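Local coordinates for protein VP35 (Myotis lucifugus, PDB 6DKU) that is a bat-genome homolog of filoviral VP35 that probably antagonises interferon responses, represented here by a mutant of its C-terminal interferon inhibitory domain, at residues A[75-85]-A[107-118]; A[30-39]-A[65-75]. The protein carries 1 engineered substitution. All blocks are in the same frame, centred on the assembly; numbering follows the deposited sequence.

Interaction 1. Residues A[75-85]-A[107-118]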
loop_
_atom_site.group_PDB
_atom_site.type_symbol
_atom_site.label_atom_id
_atom_site.label_comp_id
_atom_site.label_asym_id
_atom_site.label_seq_id
_atom_site.Cartn_x
_atom_site.Cartn_y
_atom_site.Cartn_z
ATOM N N PHE A 75 -6.940 8.180 1.786
ATOM C CA PHE A 75 -6.267 6.895 1.959
ATOM C C PHE A 75 -6.334 6.411 3.396
ATOM O O PHE A 75 -6.362 5.200 3.640
ATOM C CB PHE A 75 -4.811 6.995 1.512
ATOM C CG PHE A 75 -4.661 7.351 0.072
ATOM C CD1 PHE A 75 -4.810 6.386 -0.908
ATOM C CD2 PHE A 75 -4.405 8.661 -0.306
ATOM C CE1 PHE A 75 -4.682 6.715 -2.234
ATOM C CE2 PHE A 75 -4.279 9.000 -1.629
ATOM C CZ PHE A 75 -4.414 8.026 -2.599
ATOM N N ARG A 76 -6.363 7.336 4.354
ATOM C CA ARG A 76 -6.464 6.954 5.757
ATOM C C ARG A 76 -7.696 6.088 6.001
ATOM O O ARG A 76 -7.608 5.031 6.633
ATOM C CB ARG A 76 -6.487 8.215 6.622
ATOM C CG ARG A 76 -6.483 7.988 8.122
ATOM C CD ARG A 76 -6.885 9.274 8.837
ATOM N NE ARG A 76 -7.300 9.038 10.215
ATOM C CZ ARG A 76 -8.442 8.453 10.568
ATOM N NH1 ARG A 76 -9.293 8.029 9.642
ATOM N NH2 ARG A 76 -8.737 8.284 11.851
ATOM N N ASN A 77 -8.851 6.502 5.473
ATOM C CA ASN A 77 -10.117 5.815 5.699
ATOM C C ASN A 77 -10.448 4.783 4.629
ATOM O O ASN A 77 -11.625 4.471 4.427
ATOM C CB ASN A 77 -11.257 6.829 5.775
ATOM C CG ASN A 77 -11.205 7.648 7.023
ATOM O OD1 ASN A 77 -10.773 7.162 8.066
ATOM N ND2 ASN A 77 -11.648 8.898 6.938
ATOM N N CYS A 78 -9.460 4.253 3.936
ATOM C CA CYS A 78 -9.720 3.449 2.757
ATOM C C CYS A 78 -9.595 1.973 3.099
ATOM O O CYS A 78 -8.696 1.567 3.843
ATOM C CB CYS A 78 -8.750 3.825 1.637
ATOM S SG CYS A 78 -9.428 3.764 -0.018
ATOM N N GLU A 79 -10.534 1.187 2.586
ATOM C CA GLU A 79 -10.441 -0.259 2.688
ATOM C C GLU A 79 -9.177 -0.746 2.000
ATOM O O GLU A 79 -8.863 -0.323 0.883
ATOM C CB GLU A 79 -11.662 -0.906 2.045
ATOM C CG GLU A 79 -12.842 -1.098 2.975
ATOM C CD GLU A 79 -12.558 -2.089 4.085
ATOM O OE1 GLU A 79 -13.265 -2.029 5.107
ATOM O OE2 GLU A 79 -11.630 -2.922 3.943
ATOM N N ALA A 80 -8.447 -1.628 2.672
ATOM C CA ALA A 80 -7.280 -2.235 2.056
ATOM C C ALA A 80 -7.699 -2.991 0.801
ATOM O O ALA A 80 -8.751 -3.640 0.790
ATOM C CB ALA A 80 -6.589 -3.185 3.034
ATOM N N PRO A 81 -6.909 -2.935 -0.266
ATOM C CA PRO A 81 -7.287 -3.636 -1.497
ATOM C C PRO A 81 -7.156 -5.147 -1.360
ATOM O O PRO A 81 -6.362 -5.664 -0.572
ATOM C CB PRO A 81 -6.295 -3.092 -2.528
ATOM C CG PRO A 81 -5.092 -2.738 -1.730
ATOM C CD PRO A 81 -5.622 -2.231 -0.406
ATOM N N THR A 82 -7.945 -5.857 -2.156
ATOM C CA THR A 82 -7.917 -7.310 -2.190
ATOM C C THR A 82 -7.120 -7.786 -3.395
ATOM O O THR A 82 -7.273 -7.260 -4.498
ATOM C CB THR A 82 -9.339 -7.862 -2.242
ATOM O OG1 THR A 82 -10.159 -7.081 -1.364
ATOM C CG2 THR A 82 -9.392 -9.337 -1.853
ATOM N N THR A 83 -6.245 -8.759 -3.163
ATOM C CA THR A 83 -5.536 -9.489 -4.203
ATOM C C THR A 83 -5.983 -10.944 -4.156
ATOM O O THR A 83 -6.184 -11.507 -3.073
ATOM C CB THR A 83 -4.012 -9.433 -4.014
ATOM O OG1 THR A 83 -3.583 -8.086 -3.784
ATOM C CG2 THR A 83 -3.316 -9.979 -5.251
ATOM N N GLN A 84 -6.132 -11.557 -5.322
ATOM C CA GLN A 84 -6.539 -12.951 -5.408
ATOM C C GLN A 84 -5.338 -13.796 -5.807
ATOM O O GLN A 84 -4.572 -13.406 -6.693
ATOM C CB GLN A 84 -7.688 -13.124 -6.404
ATOM C CG GLN A 84 -9.023 -12.652 -5.843
ATOM C CD GLN A 84 -10.212 -13.378 -6.437
ATOM O OE1 GLN A 84 -10.091 -14.073 -7.445
ATOM N NE2 GLN A 84 -11.371 -13.231 -5.804
ATOM N N VAL A 85 -5.161 -14.936 -5.136
ATOM C CA VAL A 85 -4.078 -15.864 -5.440
ATOM C C VAL A 85 -4.629 -17.281 -5.477
ATOM O O VAL A 85 -5.521 -17.631 -4.695
ATOM C CB VAL A 85 -2.919 -15.761 -4.422
ATOM C CG1 VAL A 85 -1.994 -14.611 -4.780
ATOM C CG2 VAL A 85 -3.450 -15.606 -3.004
ATOM N N LYS A 107 -11.241 -2.947 7.318
ATOM C CA LYS A 107 -9.808 -3.250 7.274
ATOM C C LYS A 107 -9.110 -2.078 6.588
ATOM O O LYS A 107 -8.768 -2.115 5.403
ATOM C CB LYS A 107 -9.549 -4.566 6.552
ATOM C CG LYS A 107 -9.581 -5.791 7.445
ATOM C CD LYS A 107 -10.995 -6.344 7.581
ATOM C CE LYS A 107 -11.578 -6.767 6.236
ATOM N NZ LYS A 107 -12.771 -7.653 6.406
ATOM N N THR A 108 -8.894 -1.020 7.364
ATOM C CA THR A 108 -8.484 0.265 6.821
ATOM C C THR A 108 -6.984 0.329 6.559
ATOM O O THR A 108 -6.180 -0.321 7.234
ATOM C CB THR A 108 -8.904 1.390 7.774
ATOM O OG1 THR A 108 -8.233 2.602 7.421
ATOM C CG2 THR A 108 -8.621 1.032 9.232
ATOM N N LEU A 109 -6.609 1.126 5.551
ATOM C CA LEU A 109 -5.193 1.407 5.336
ATOM C C LEU A 109 -4.603 2.140 6.534
ATOM O O LEU A 109 -3.460 1.884 6.930
ATOM C CB LEU A 109 -4.992 2.234 4.064
ATOM C CG LEU A 109 -5.073 1.553 2.700
ATOM C CD1 LEU A 109 -4.546 2.482 1.624
ATOM C CD2 LEU A 109 -4.313 0.241 2.691
ATOM N N GLY A 110 -5.378 3.055 7.126
ATOM C CA GLY A 110 -4.903 3.794 8.283
ATOM C C GLY A 110 -4.516 2.903 9.445
ATOM O O GLY A 110 -3.550 3.189 10.160
ATOM N N ARG A 111 -5.245 1.807 9.648
ATOM C CA ARG A 111 -4.887 0.869 10.702
ATOM C C ARG A 111 -3.755 -0.079 10.293
ATOM O O ARG A 111 -3.518 -1.079 10.983
ATOM C CB ARG A 111 -6.122 0.075 11.147
ATOM C CG ARG A 111 -6.181 -0.196 12.662
ATOM C CD ARG A 111 -6.682 -1.606 12.981
ATOM N NE ARG A 111 -7.781 -1.999 12.103
ATOM C CZ ARG A 111 -8.261 -3.236 12.006
ATOM N NH1 ARG A 111 -7.735 -4.215 12.732
ATOM N NH2 ARG A 111 -9.260 -3.494 11.173
ATOM N N GLY A 112 -3.064 0.206 9.186
ATOM C CA GLY A 112 -1.851 -0.493 8.823
ATOM C C GLY A 112 -2.012 -1.641 7.848
ATOM O O GLY A 112 -0.994 -2.194 7.411
ATOM N N TRP A 113 -3.244 -2.029 7.502
ATOM C CA TRP A 113 -3.418 -3.092 6.518
ATOM C C TRP A 113 -2.810 -2.677 5.187
ATOM O O TRP A 113 -2.744 -1.492 4.852
ATOM C CB TRP A 113 -4.899 -3.429 6.326
ATOM C CG TRP A 113 -5.551 -4.003 7.545
ATOM C CD1 TRP A 113 -6.385 -3.354 8.403
ATOM C CD2 TRP A 113 -5.418 -5.340 8.048
ATOM N NE1 TRP A 113 -6.778 -4.196 9.403
ATOM C CE2 TRP A 113 -6.199 -5.423 9.212
ATOM C CE3 TRP A 113 -4.704 -6.466 7.636
ATOM C CZ2 TRP A 113 -6.295 -6.590 9.968
ATOM C CZ3 TRP A 113 -4.799 -7.621 8.384
ATOM C CH2 TRP A 113 -5.593 -7.675 9.538
ATOM N N VAL A 114 -2.344 -3.666 4.428
ATOM C CA VAL A 114 -1.806 -3.420 3.095
ATOM C C VAL A 114 -2.586 -4.256 2.090
ATOM O O VAL A 114 -3.192 -3.722 1.154
ATOM C CB VAL A 114 -0.302 -3.731 3.024
ATOM C CG1 VAL A 114 0.237 -3.394 1.636
ATOM C CG2 VAL A 114 0.456 -2.967 4.108
ATOM N N TYR A 115 -2.585 -5.568 2.273
ATOM C CA TYR A 115 -3.309 -6.454 1.378
ATOM C C TYR A 115 -4.221 -7.368 2.173
ATOM O O TYR A 115 -3.849 -7.872 3.239
ATOM C CB TYR A 115 -2.368 -7.323 0.540
ATOM C CG TYR A 115 -1.693 -6.625 -0.611
ATOM C CD1 TYR A 115 -2.221 -5.463 -1.164
ATOM C CD2 TYR A 115 -0.519 -7.138 -1.151
ATOM C CE1 TYR A 115 -1.590 -4.828 -2.215
ATOM C CE2 TYR A 115 0.115 -6.513 -2.196
ATOM C CZ TYR A 115 -0.423 -5.359 -2.726
ATOM O OH TYR A 115 0.218 -4.744 -3.774
ATOM N N ILE A 116 -5.408 -7.581 1.637
ATOM C CA ILE A 116 -6.251 -8.704 2.008
ATOM C C ILE A 116 -6.092 -9.731 0.892
ATOM O O ILE A 116 -6.624 -9.549 -0.210
ATOM C CB ILE A 116 -7.712 -8.287 2.188
ATOM C CG1 ILE A 116 -7.830 -7.178 3.231
ATOM C CG2 ILE A 116 -8.538 -9.471 2.621
ATOM C CD1 ILE A 116 -6.902 -7.324 4.415
ATOM N N TYR A 117 -5.328 -10.790 1.154
ATOM C CA TYR A 117 -5.165 -11.849 0.167
ATOM C C TYR A 117 -6.378 -12.766 0.169
ATOM O O TYR A 117 -6.911 -13.107 1.227
ATOM C CB TYR A 117 -3.915 -12.675 0.455
ATOM C CG TYR A 117 -2.620 -11.986 0.117
ATOM C CD1 TYR A 117 -2.245 -11.772 -1.200
ATOM C CD2 TYR A 117 -1.765 -11.565 1.118
ATOM C CE1 TYR A 117 -1.055 -11.140 -1.502
ATOM C CE2 TYR A 117 -0.579 -10.939 0.829
ATOM C CZ TYR A 117 -0.227 -10.729 -0.478
ATOM O OH TYR A 117 0.962 -10.101 -0.750
ATOM N N LEU A 118 -6.801 -13.178 -1.024
ATOM C CA LEU A 118 -7.926 -14.093 -1.205
ATOM C C LEU A 118 -7.392 -15.451 -1.642
ATOM O O LEU A 118 -6.878 -15.594 -2.757
ATOM C CB LEU A 118 -8.918 -13.524 -2.214
ATOM C CG LEU A 118 -10.133 -12.886 -1.555
ATOM C CD1 LEU A 118 -11.112 -13.978 -1.134
ATOM C CD2 LEU A 118 -9.690 -12.051 -0.345
#

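Interaction 2. Residues A[30-39]-A[65-75]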
loop_
_atom_site.group_PDB
_atom_site.type_symbol
_atom_site.label_atom_id
_atom_site.label_comp_id
_atom_site.label_asym_id
_atom_site.label_seq_id
_atom_site.Cartn_x
_atom_site.Cartn_y
_atom_site.Cartn_z
ATOM N N LEU A 30 2.706 -1.530 -0.075
ATOM C CA LEU A 30 1.901 -0.406 0.390
ATOM C C LEU A 30 1.796 0.665 -0.684
ATOM O O LEU A 30 0.725 1.252 -0.885
ATOM C CB LEU A 30 2.486 0.176 1.674
ATOM C CG LEU A 30 1.690 1.324 2.297
ATOM C CD1 LEU A 30 0.207 0.987 2.393
ATOM C CD2 LEU A 30 2.242 1.657 3.667
ATOM N N VAL A 31 2.901 0.934 -1.382
ATOM C CA VAL A 31 2.858 1.844 -2.524
ATOM C C VAL A 31 1.833 1.355 -3.542
ATOM O O VAL A 31 0.962 2.110 -3.996
ATOM C CB VAL A 31 4.258 1.975 -3.151
ATOM C CG1 VAL A 31 4.193 2.746 -4.455
ATOM C CG2 VAL A 31 5.220 2.628 -2.170
ATOM N N SER A 32 1.912 0.067 -3.885
ATOM C CA SER A 32 0.988 -0.514 -4.852
ATOM C C SER A 32 -0.461 -0.435 -4.371
ATOM O O SER A 32 -1.377 -0.225 -5.175
ATOM C CB SER A 32 1.389 -1.964 -5.131
ATOM O OG SER A 32 0.656 -2.494 -6.222
ATOM N N ALA A 33 -0.691 -0.604 -3.066
ATOM C CA ALA A 33 -2.047 -0.547 -2.532
ATOM C C ALA A 33 -2.600 0.864 -2.614
ATOM O O ALA A 33 -3.750 1.069 -3.029
ATOM C CB ALA A 33 -2.064 -1.043 -1.085
ATOM N N ILE A 34 -1.782 1.848 -2.228
ATOM C CA ILE A 34 -2.164 3.248 -2.362
ATOM C C ILE A 34 -2.552 3.552 -3.802
ATOM O O ILE A 34 -3.574 4.200 -4.058
ATOM C CB ILE A 34 -1.021 4.157 -1.871
ATOM C CG1 ILE A 34 -0.809 3.974 -0.367
ATOM C CG2 ILE A 34 -1.327 5.613 -2.171
ATOM C CD1 ILE A 34 0.340 4.779 0.183
ATOM N N ALA A 35 -1.759 3.071 -4.767
ATOM C CA ALA A 35 -2.093 3.331 -6.165
ATOM C C ALA A 35 -3.381 2.629 -6.566
ATOM O O ALA A 35 -4.214 3.208 -7.271
ATOM C CB ALA A 35 -0.950 2.897 -7.077
ATOM N N MET A 36 -3.560 1.382 -6.130
ATOM C CA MET A 36 -4.744 0.622 -6.514
ATOM C C MET A 36 -6.015 1.263 -5.976
ATOM O O MET A 36 -7.067 1.216 -6.629
ATOM C CB MET A 36 -4.641 -0.815 -5.999
ATOM C CG MET A 36 -3.686 -1.718 -6.754
ATOM S SD MET A 36 -3.218 -3.134 -5.739
ATOM C CE MET A 36 -4.772 -3.999 -5.579
ATOM N N VAL A 37 -5.942 1.863 -4.783
ATOM C CA VAL A 37 -7.154 2.256 -4.061
ATOM C C VAL A 37 -7.617 3.675 -4.403
ATOM O O VAL A 37 -8.752 4.052 -4.059
ATOM C CB VAL A 37 -6.912 2.084 -2.546
ATOM C CG1 VAL A 37 -6.232 3.311 -1.961
ATOM C CG2 VAL A 37 -8.197 1.715 -1.819
ATOM N N SER A 38 -6.787 4.461 -5.088
ATOM C CA SER A 38 -7.156 5.797 -5.538
ATOM C C SER A 38 -8.236 5.745 -6.620
ATOM O O SER A 38 -8.344 4.782 -7.382
ATOM C CB SER A 38 -5.924 6.532 -6.073
ATOM O OG SER A 38 -5.157 5.705 -6.930
ATOM N N ARG A 39 -9.025 6.818 -6.698
ATOM C CA ARG A 39 -10.179 6.866 -7.585
ATOM C C ARG A 39 -9.885 7.539 -8.922
ATOM O O ARG A 39 -10.617 7.298 -9.892
ATOM C CB ARG A 39 -11.347 7.588 -6.884
ATOM C CG ARG A 39 -11.326 7.438 -5.359
ATOM C CD ARG A 39 -12.546 8.028 -4.640
ATOM N NE ARG A 39 -12.605 9.494 -4.622
ATOM C CZ ARG A 39 -11.831 10.283 -3.877
ATOM N NH1 ARG A 39 -10.907 9.771 -3.087
ATOM N NH2 ARG A 39 -11.969 11.597 -3.937
ATOM N N ILE A 65 5.885 6.939 3.074
ATOM C CA ILE A 65 4.856 6.023 2.584
ATOM C C ILE A 65 3.835 5.728 3.677
ATOM O O ILE A 65 2.624 5.824 3.453
ATOM C CB ILE A 65 5.503 4.733 2.053
ATOM C CG1 ILE A 65 6.232 5.006 0.741
ATOM C CG2 ILE A 65 4.468 3.642 1.880
ATOM C CD1 ILE A 65 7.255 3.933 0.413
ATOM N N ILE A 66 4.306 5.377 4.881
ATOM C CA ILE A 66 3.362 5.159 5.982
ATOM C C ILE A 66 2.587 6.439 6.295
ATOM O O ILE A 66 1.396 6.407 6.660
ATOM C CB ILE A 66 4.124 4.623 7.215
ATOM C CG1 ILE A 66 4.513 3.152 7.012
ATOM C CG2 ILE A 66 3.298 4.785 8.477
ATOM C CD1 ILE A 66 5.363 2.568 8.132
ATOM N N SER A 67 3.239 7.586 6.116
ATOM C CA SER A 67 2.651 8.870 6.458
ATOM C C SER A 67 1.476 9.192 5.555
ATOM O O SER A 67 0.566 9.914 5.974
ATOM C CB SER A 67 3.715 9.967 6.374
ATOM O OG SER A 67 3.146 11.265 6.446
ATOM N N ILE A 68 1.472 8.679 4.319
ATOM C CA ILE A 68 0.295 8.863 3.470
ATOM C C ILE A 68 -0.906 8.152 4.076
ATOM O O ILE A 68 -2.007 8.709 4.140
ATOM C CB ILE A 68 0.557 8.390 2.026
ATOM C CG1 ILE A 68 1.879 8.925 1.448
ATOM C CG2 ILE A 68 -0.615 8.743 1.121
ATOM C CD1 ILE A 68 2.276 8.144 0.175
ATOM N N THR A 69 -0.711 6.907 4.517
ATOM C CA THR A 69 -1.807 6.185 5.163
ATOM C C THR A 69 -2.262 6.875 6.446
ATOM O O THR A 69 -3.414 6.707 6.875
ATOM C CB THR A 69 -1.402 4.743 5.470
ATOM O OG1 THR A 69 -0.383 4.761 6.469
ATOM C CG2 THR A 69 -0.869 4.074 4.221
ATOM N N GLN A 70 -1.386 7.656 7.073
ATOM C CA GLN A 70 -1.795 8.276 8.331
ATOM C C GLN A 70 -2.403 9.670 8.168
ATOM O O GLN A 70 -3.394 9.989 8.833
ATOM C CB GLN A 70 -0.604 8.337 9.289
ATOM C CG GLN A 70 -0.197 6.968 9.809
ATOM C CD GLN A 70 -1.394 6.130 10.194
ATOM O OE1 GLN A 70 -2.110 6.453 11.139
ATOM N NE2 GLN A 70 -1.626 5.055 9.452
ATOM N N ARG A 71 -1.847 10.505 7.296
ATOM C CA ARG A 71 -2.181 11.922 7.248
ATOM C C ARG A 71 -3.081 12.327 6.089
ATOM O O ARG A 71 -3.846 13.279 6.233
ATOM C CB ARG A 71 -0.898 12.757 7.196
ATOM C CG ARG A 71 -0.162 12.838 8.520
ATOM C CD ARG A 71 0.529 14.178 8.645
ATOM N NE ARG A 71 1.974 14.027 8.781
ATOM C CZ ARG A 71 2.834 15.042 8.776
ATOM N NH1 ARG A 71 4.136 14.814 8.910
ATOM N NH2 ARG A 71 2.392 16.285 8.630
ATOM N N CYS A 72 -3.009 11.648 4.946
ATOM C CA CYS A 72 -3.905 11.937 3.832
ATOM C C CYS A 72 -5.256 11.298 4.117
ATOM O O CYS A 72 -5.361 10.071 4.216
ATOM C CB CYS A 72 -3.318 11.423 2.522
ATOM S SG CYS A 72 -1.952 12.441 1.897
ATOM N N GLU A 73 -6.292 12.135 4.231
ATOM C CA GLU A 73 -7.541 11.698 4.845
ATOM C C GLU A 73 -8.261 10.637 4.021
ATOM O O GLU A 73 -8.890 9.738 4.595
ATOM C CB GLU A 73 -8.457 12.899 5.081
ATOM C CG GLU A 73 -9.482 12.667 6.177
ATOM C CD GLU A 73 -8.899 11.939 7.384
ATOM O OE1 GLU A 73 -7.851 12.372 7.917
ATOM O OE2 GLU A 73 -9.491 10.920 7.795
ATOM N N TYR A 74 -8.189 10.709 2.691
ATOM C CA TYR A 74 -8.858 9.698 1.881
ATOM C C TYR A 74 -8.235 8.321 2.099
ATOM O O TYR A 74 -8.906 7.386 2.549
ATOM C CB TYR A 74 -8.820 10.068 0.401
ATOM C CG TYR A 74 -9.321 8.927 -0.446
ATOM C CD1 TYR A 74 -10.640 8.496 -0.356
ATOM C CD2 TYR A 74 -8.459 8.227 -1.274
ATOM C CE1 TYR A 74 -11.099 7.429 -1.113
ATOM C CE2 TYR A 74 -8.902 7.162 -2.029
ATOM C CZ TYR A 74 -10.221 6.764 -1.947
ATOM O OH TYR A 74 -10.649 5.695 -2.709
ATOM N N PHE A 75 -6.940 8.180 1.786
ATOM C CA PHE A 75 -6.267 6.895 1.959
ATOM C C PHE A 75 -6.334 6.411 3.396
ATOM O O PHE A 75 -6.362 5.200 3.640
ATOM C CB PHE A 75 -4.811 6.995 1.512
ATOM C CG PHE A 75 -4.661 7.351 0.072
ATOM C CD1 PHE A 75 -4.810 6.386 -0.908
ATOM C CD2 PHE A 75 -4.405 8.661 -0.306
ATOM C CE1 PHE A 75 -4.682 6.715 -2.234
ATOM C CE2 PHE A 75 -4.279 9.000 -1.629
ATOM C CZ PHE A 75 -4.414 8.026 -2.599
#

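Interaction 1. Residues A[75-85]-A[107-118]
Leu118 is held at both its backbone N and its O by the segment alongside, straddling Gln84. Its N donates to Thr83 O at 2.7 Å, and its own O accepts from Val85 N at 3.0 Å in a nearly straight bond (173° at the hydrogen). Its CB lies 3.7 Å from CG of Gln84, the residue paired with it, both side chains leaving the same face of the sheet as Thr82 and Ile116. Ile116 is held in the same way two residues earlier, its N bonded to Pro81 O and its O to Thr83 N. On the other face, Thr83 OG1 sits over the centre of the Tyr115 ring, 3.9 Å from CD1, while CG of Pro81 meets that ring at its edge.

Before the strands begin, Ala80 turns its methyl into the other segment. CB lies 3.7 Å from Trp113 CB and 4.1 Å from Leu109 CD2, while Ala80 N donates to Lys107 O at 2.8 Å. Leu109 N in turn reaches Cys78 O at 2.7 Å, so a single backbone bridge joins Glu79 and Thr108. The Leu109 side chain starts out beside its own N (chi1 -77°), which sets its two methyls against residues 78-80, CD1 near Cys78 CB and CD2 near Ala80, with CB against Phe75 O. Beyond it a type I turn runs from Leu109 to Gly112, and Gly110 N adds a weak bond to Arg76 O.

Strand 82-84 thus pairs in parallel with strand 113-119, at 31° between the short axes, as the outermost strand of a four-stranded mixed sheet. The arrangement is that of the VP35 interferon inhibitory domain, where the chain passes from its helical part into its sheet.

Interaction 2. Residues A[30-39]-A[65-75]
Ile34 pushes its side chain from helix 26-37 into a hole formed by Ile65, Ile68, Thr69 and Phe75. At CB the two branches part. CG2 goes to Phe75, lying over one face of the ring, 3.5 Å from CE1 and offset toward the rim, a CH-pi contact; Tyr74 CD2 covers the opposite face. CG1 starts out beside the backbone N and the chain then extends (chi2 177°), which carries CD1 to helix 61-71. There the terminal methyl meets Ile68 CD1 at 3.9 Å and comes near Thr69 CG2 and Ile65 O.

Earlier on the same helix, Leu30 and Ile65 lie alongside one another, pointing opposite ways, with Leu30 CD2 at 3.5 Å from Ile65 CG2. Leu30 CD1 points tip to tip at Thr69 CG2, 3.7 Å away. Val31 lies roughly perpendicular to Ile65, its CG2 packed on Ile65 CD1, and Val31 also touches Leu16 and Thr17 of helix 9-18.

Toward Arg39 the character changes. Val37 CG1 and Ser38 CB border the Phe75 ring at its edge, and Tyr74 OH donates to Val37 O at 2.8 Å, the acceptor lying near the plane of the tyrosine ring. Arg39 then folds back over Tyr74: its CZ stands 4.2 Å from the ring centroid, only 16° off the normal, as a cation-pi contact with the guanidinium and ring planes 65° apart. NH1 of this arginine also forms a salt bridge with Asp43.

The chemistry is therefore graded. Methyl and aromatic packing holds the helices together, while at one end a phenol uses its hydroxyl to satisfy a main-chain carbonyl and its face to receive an arginine, whose charge is probably balanced chiefly by Asp43.

From the N terminus, interaction 2 comes first: helix 26-37 leaves, the chain runs through helix 41-56, and helices 61-71 and 73-76 return to close the loop. Interaction 1 opens where that one ends, at the shared Phe75, and closes only after the excursion through 86-106, which includes strand 100-101. The two loops thus stand in series, neither enclosing nor crossing the other. Helix 73-76 is used by both. The contacts also touch directly: Gln70 NE2 probably hydrogen-bonds Gly110 O, and Cys78 packs on Val37. Together they join the helical bundle to the edge of the mixed sheet.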